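Putative phophotriesterase (Proteus mirabilis, PDB 3RHG) probably hydrolyses ester bonds as a zinc-dependent member of the phosphotriesterase family, its substrate not established, using two divalent metal ions per subunit. Local coordinates at residues A[314-317]-A[318-322]. Residues are numbered along the deposited sequence; the frame is centred on the assembly and turned at random.
Sequences NVFL and SLLAQ
Val315 O accepts a hydrogen bond from Leu319 N at 2.9 Å, with an N-H...O angle of 163°, and Leu319 CG rests 3.4 Å from that same Val315 O. The next two residues of helix 311-322 repeat the i to i+4 bond, Leu320 N to Phe316 O at 3.0 Å and Ala321 N to Leu317 O at 3.1 Å. The side chains of Val315 and Leu319 run alongside each other, Val315 CG1 lying 3.9 Å from Leu319 CD1. With CG turned opposite the backbone N (chi1 -170°), the Phe316 ring lies along the helix and its CE2 meets Leu320 CD1 at 3.7 Å, the two side chains crossing at a slant. Leu320 CD1 is also approached by Leu317 CD2, at 4.1 Å. One turn after Asn314, Ser318 OG lies 3.1 Å from Asn314 O. Phe316 packs on helix 270-282 and strand 289-291 of the barrel, Leu320 on helix 327-333, while Val315 and Leu319 touch Trp56 and Tyr39 of the second subunit. The i to i+4 bonds thus give the carbonyl oxygens of Val315 and Phe316, both buried residues, a backbone partner, leaving apolar side chains to join this outer helix to its neighbours and to the dimer partner.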
ATOM      1  N   ASN A 314       2.463  -3.257  16.723  1.00 27.19           N
ATOM      2  CA  ASN A 314       1.085  -2.917  16.884  1.00 26.17           C
ATOM      3  C   ASN A 314       0.132  -3.545  15.871  1.00 25.76           C
ATOM      4  O   ASN A 314      -0.837  -4.094  16.256  1.00 32.16           O
ATOM      5  CB  ASN A 314       0.953  -1.403  16.863  1.00 24.38           C
ATOM      6  CG  ASN A 314      -0.083  -0.893  17.803  1.00 26.76           C
ATOM      7  OD1 ASN A 314      -0.593  -1.608  18.633  1.00 31.38           O
ATOM      8  ND2 ASN A 314      -0.404   0.349  17.665  1.00 27.16           N
ATOM      9  N   VAL A 315       0.431  -3.468  14.588  1.00 23.82           N
ATOM     10  CA  VAL A 315      -0.449  -4.002  13.567  1.00 24.12           C
ATOM     11  C   VAL A 315      -0.096  -5.393  13.080  1.00 22.42           C
ATOM     12  O   VAL A 315      -0.923  -6.262  13.048  1.00 24.96           O
ATOM     13  CB  VAL A 315      -0.493  -3.077  12.363  1.00 26.90           C
ATOM     14  CG1 VAL A 315      -1.301  -3.674  11.250  1.00 23.78           C
ATOM     15  CG2 VAL A 315      -1.043  -1.747  12.790  1.00 30.06           C
ATOM     16  N   PHE A 316       1.158  -5.611  12.748  1.00 19.92           N
ATOM     17  CA  PHE A 316       1.534  -6.937  12.234  1.00 18.75           C
ATOM     18  C   PHE A 316       1.224  -8.065  13.248  1.00 20.67           C
ATOM     19  O   PHE A 316       0.680  -9.111  12.865  1.00 22.11           O
ATOM     20  CB  PHE A 316       3.004  -6.976  11.815  1.00 20.93           C
ATOM     21  CG  PHE A 316       3.374  -8.220  11.065  1.00 18.41           C
ATOM     22  CD1 PHE A 316       3.054  -8.342   9.717  1.00 21.28           C
ATOM     23  CD2 PHE A 316       4.051  -9.266  11.703  1.00 20.77           C
ATOM     24  CE1 PHE A 316       3.383  -9.495   8.994  1.00 20.56           C
ATOM     25  CE2 PHE A 316       4.399 -10.439  10.995  1.00 18.40           C
ATOM     26  CZ  PHE A 316       4.071 -10.538   9.613  1.00 20.12           C
ATOM     27  N   LEU A 317       1.559  -7.859  14.524  1.00 22.16           N
ATOM     28  CA  LEU A 317       1.279  -8.890  15.535  1.00 21.86           C
ATOM     29  C   LEU A 317      -0.226  -9.126  15.697  1.00 22.76           C
ATOM     30  O   LEU A 317      -0.646 -10.263  15.960  1.00 25.05           O
ATOM     31  CB  LEU A 317       1.938  -8.556  16.887  1.00 22.83           C
ATOM     32  CG  LEU A 317       3.478  -8.491  16.850  1.00 19.04           C
ATOM     33  CD1 LEU A 317       4.055  -8.352  18.270  1.00 23.10           C
ATOM     34  CD2 LEU A 317       4.073  -9.706  16.167  1.00 25.06           C
ATOM     35  N   SER A 318      -1.040  -8.071  15.548  1.00 23.43           N
ATOM     36  CA  SER A 318      -2.515  -8.208  15.593  1.00 25.02           C
ATOM     37  C   SER A 318      -3.024  -9.006  14.407  1.00 23.78           C
ATOM     38  O   SER A 318      -3.936  -9.837  14.537  1.00 26.20           O
ATOM     39  CB  SER A 318      -3.207  -6.836  15.583  1.00 27.66           C
ATOM     40  OG  SER A 318      -3.049  -6.201  16.824  1.00 33.07           O
ATOM     41  N   LEU A 319      -2.453  -8.734  13.235  1.00 21.32           N
ATOM     42  CA  LEU A 319      -2.813  -9.484  12.055  1.00 21.70           C
ATOM     43  C   LEU A 319      -2.478 -10.970  12.196  1.00 20.72           C
ATOM     44  O   LEU A 319      -3.255 -11.821  11.752  1.00 24.51           O
ATOM     45  CB  LEU A 319      -2.151  -8.878  10.810  1.00 20.49           C
ATOM     46  CG  LEU A 319      -2.666  -7.484  10.411  1.00 22.41           C
ATOM     47  CD1 LEU A 319      -1.913  -6.950   9.155  1.00 24.00           C
ATOM     48  CD2 LEU A 319      -4.187  -7.490  10.206  1.00 26.56           C
ATOM     49  N   LEU A 320      -1.330 -11.290  12.798  1.00 21.38           N
ATOM     50  CA  LEU A 320      -0.998 -12.702  13.056  1.00 21.33           C
ATOM     51  C   LEU A 320      -1.999 -13.363  13.987  1.00 21.16           C
ATOM     52  O   LEU A 320      -2.340 -14.534  13.804  1.00 25.68           O
ATOM     53  CB  LEU A 320       0.417 -12.862  13.626  1.00 21.87           C
ATOM     54  CG  LEU A 320       1.597 -12.573  12.709  1.00 21.22           C
ATOM     55  CD1 LEU A 320       2.926 -12.650  13.515  1.00 24.71           C
ATOM     56  CD2 LEU A 320       1.590 -13.548  11.513  1.00 24.91           C
ATOM     57  N   ALA A 321      -2.449 -12.624  14.997  1.00 22.78           N
ATOM     58  CA  ALA A 321      -3.436 -13.141  15.935  1.00 26.06           C
ATOM     59  C   ALA A 321      -4.750 -13.461  15.214  1.00 28.56           C
ATOM     60  O   ALA A 321      -5.356 -14.513  15.439  1.00 30.31           O
ATOM     61  CB  ALA A 321      -3.661 -12.140  17.041  1.00 28.44           C
ATOM     62  N   GLN A 322      -5.187 -12.557  14.338  1.00 25.90           N
ATOM     63  CA  GLN A 322      -6.413 -12.771  13.567  1.00 26.97           C
ATOM     64  C   GLN A 322      -6.269 -13.980  12.644  1.00 27.15           C
ATOM     65  O   GLN A 322      -7.244 -14.715  12.394  1.00 28.96           O
ATOM     66  CB  GLN A 322      -6.785 -11.510  12.781  1.00 26.70           C
ATOM     67  CG  GLN A 322      -8.054 -11.639  11.975  1.00 30.77           C
ATOM     68  CD  GLN A 322      -9.295 -11.842  12.853  1.00 36.04           C
ATOM     69  OE1 GLN A 322      -9.350 -11.365  13.990  1.00 38.58           O
ATOM     70  NE2 GLN A 322     -10.294 -12.547  12.322  1.00 39.95           N
TER